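PDB 6X1L: WbbZ protein from Klebsiella pneumoniae subsp. pneumoniae NTUH-K2044, which is of uncharacterised function but belongs to the polysaccharide pyruvyl transferase family, and so may transfer pyruvyl groups to surface polysaccharides. Local coordinates for the interface of chains A and B. Sequence-based numbering; all coordinates share one arbitrary frame. Chains: chain A/B, WbbZ protein.

The interface of chains A and B. Residues chain A 189, 191, 194, 212-213, 216; chain B 195, 199, 205.
The hydroxyl OG1 of A:Thr194 is gripped from two directions and links the chains through water. OG1 of A:Thr194 donates a hydrogen bond of 3.0 Å to the backbone O of A:Ile191, approaching tilted from the carbonyl plane. Water 1 lies 2.7 Å from the same OG1 of A:Thr194. This water lies 3.0 Å from the indole NE1 of B:Trp195, with a bent angle of 146° at the hydrogen. OG1 sits between the backbone N and the carbonyl carbon (chi1 54°), which turns the methyl of A:Thr194 toward the indole. That methyl, CG2, presses on one face of B:Trp195, 3.5 Å from CE2, in a CH-pi contact with both rings. B:Leu205 CD1 backs the opposite face, clamping the indole flat. CH2 of B:Trp195, at the far end of the indole, touches CG2 of A:Ile191 at 3.5 Å. CB of A:Cys212 comes in obliquely under the rim, on the leucine's face, 3.6 Å from CZ2 of B:Trp195. It also touches CD1 of B:Leu205. CE3 of B:Trp195 lies over the centre of one face of B:Tyr199 and supports the phenol. The CZ end of the phenol meets the edge of A:His189, with the two planes 69° apart. CD2 of A:His189 is 3.4 Å from CE1 of B:Tyr199. A:Phe216 adds a looser apolar contact, its CE1 reaching CE1 of B:Tyr199. The patch docks a loop and the start of helix 203-218 of chain B against helix 203-218 of chain A and the preceding stretch that includes the 3-10 helix 191-193. The twofold axis repeats it. Whether this pairing is biological the structure alone does not show; if it is, B:Trp195 and its twin would pin the two subunits together.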
loop_
_atom_site.group_PDB
_atom_site.type_symbol
_atom_site.label_atom_id
_atom_site.label_comp_id
_atom_site.label_asym_id
_atom_site.label_seq_id
_atom_site.Cartn_x
_atom_site.Cartn_y
_atom_site.Cartn_z
ATOM N N HIS A 189 -0.789 -13.327 5.806
ATOM C CA HIS A 189 -0.677 -11.936 5.369
ATOM C C HIS A 189 -1.835 -11.662 4.413
ATOM O O HIS A 189 -1.751 -11.987 3.225
ATOM C CB HIS A 189 0.665 -11.675 4.693
ATOM C CG HIS A 189 1.851 -11.946 5.567
ATOM N ND1 HIS A 189 2.290 -13.221 5.855
ATOM C CD2 HIS A 189 2.697 -11.105 6.208
ATOM C CE1 HIS A 189 3.351 -13.154 6.639
ATOM N NE2 HIS A 189 3.618 -11.881 6.869
ATOM N N ILE A 191 -2.921 -9.484 2.363
ATOM C CA ILE A 191 -2.459 -8.285 1.671
ATOM C C ILE A 191 -3.562 -7.601 0.882
ATOM O O ILE A 191 -3.393 -6.447 0.470
ATOM C CB ILE A 191 -1.276 -8.632 0.745
ATOM C CG1 ILE A 191 -1.691 -9.701 -0.270
ATOM C CG2 ILE A 191 -0.078 -9.108 1.580
ATOM C CD1 ILE A 191 -0.651 -9.978 -1.336
ATOM N N THR A 194 -5.083 -4.356 2.786
ATOM C CA THR A 194 -4.186 -3.252 3.100
ATOM C C THR A 194 -4.880 -1.918 2.852
ATOM O O THR A 194 -5.258 -1.223 3.800
ATOM C CB THR A 194 -2.898 -3.367 2.284
ATOM O OG1 THR A 194 -3.217 -3.478 0.889
ATOM C CG2 THR A 194 -2.114 -4.602 2.723
ATOM N N CYS A 212 2.830 -2.796 -4.391
ATOM C CA CYS A 212 3.034 -3.356 -3.056
ATOM C C CYS A 212 2.693 -4.840 -3.018
ATOM O O CYS A 212 3.497 -5.663 -2.568
ATOM C CB CYS A 212 2.192 -2.595 -2.033
ATOM S SG CYS A 212 2.804 -0.947 -1.635
HETATM N N MSE A 213 1.502 -5.202 -3.485
HETATM C CA MSE A 213 1.083 -6.598 -3.460
HETATM C C MSE A 213 2.036 -7.459 -4.277
HETATM O O MSE A 213 2.424 -8.550 -3.856
HETATM C CB MSE A 213 -0.344 -6.750 -3.998
HETATM C CG MSE A 213 -1.411 -6.003 -3.198
HETATM SE SE MSE A 213 -3.166 -6.294 -4.054
HETATM C CE MSE A 213 -3.506 -8.094 -3.409
ATOM N N PHE A 216 5.396 -7.942 -2.568
ATOM C CA PHE A 216 5.300 -8.961 -1.532
ATOM C C PHE A 216 5.401 -10.355 -2.132
ATOM O O PHE A 216 6.171 -11.198 -1.655
ATOM C CB PHE A 216 3.988 -8.796 -0.764
ATOM C CG PHE A 216 3.739 -9.877 0.247
ATOM C CD1 PHE A 216 4.308 -9.802 1.512
ATOM C CD2 PHE A 216 2.943 -10.970 -0.065
ATOM C CE1 PHE A 216 4.087 -10.793 2.448
ATOM C CE2 PHE A 216 2.719 -11.970 0.869
ATOM C CZ PHE A 216 3.292 -11.878 2.128
ATOM N N TRP B 195 -0.345 -1.171 5.384
ATOM C CA TRP B 195 0.635 -2.233 5.561
ATOM C C TRP B 195 1.178 -2.151 6.982
ATOM O O TRP B 195 1.622 -1.085 7.413
ATOM C CB TRP B 195 1.762 -2.108 4.536
ATOM C CG TRP B 195 1.352 -2.556 3.166
ATOM C CD1 TRP B 195 0.720 -1.813 2.214
ATOM C CD2 TRP B 195 1.529 -3.861 2.607
ATOM N NE1 TRP B 195 0.493 -2.575 1.090
ATOM C CE2 TRP B 195 0.983 -3.836 1.307
ATOM C CE3 TRP B 195 2.098 -5.047 3.078
ATOM C CZ2 TRP B 195 0.993 -4.951 0.475
ATOM C CZ3 TRP B 195 2.105 -6.155 2.250
ATOM C CH2 TRP B 195 1.557 -6.099 0.962
ATOM N N TYR B 199 7.630 -5.867 7.297
ATOM C CA TYR B 199 7.750 -5.842 5.845
ATOM C C TYR B 199 8.914 -5.005 5.340
ATOM O O TYR B 199 9.329 -5.182 4.191
ATOM C CB TYR B 199 6.463 -5.291 5.215
ATOM C CG TYR B 199 5.223 -6.092 5.530
ATOM C CD1 TYR B 199 5.028 -7.346 4.976
ATOM C CD2 TYR B 199 4.241 -5.586 6.374
ATOM C CE1 TYR B 199 3.891 -8.086 5.258
ATOM C CE2 TYR B 199 3.100 -6.319 6.662
ATOM C CZ TYR B 199 2.932 -7.565 6.101
ATOM O OH TYR B 199 1.802 -8.298 6.385
ATOM N N LEU B 205 8.927 -2.571 -1.450
ATOM C CA LEU B 205 7.680 -2.517 -0.698
ATOM C C LEU B 205 7.620 -1.279 0.187
ATOM O O LEU B 205 6.564 -0.643 0.299
ATOM C CB LEU B 205 7.519 -3.797 0.124
ATOM C CG LEU B 205 6.268 -3.957 0.988
ATOM C CD1 LEU B 205 5.015 -3.579 0.210
ATOM C CD2 LEU B 205 6.178 -5.391 1.480
HETATM O O HOH W 1 -1.565 -2.532 -1.083
#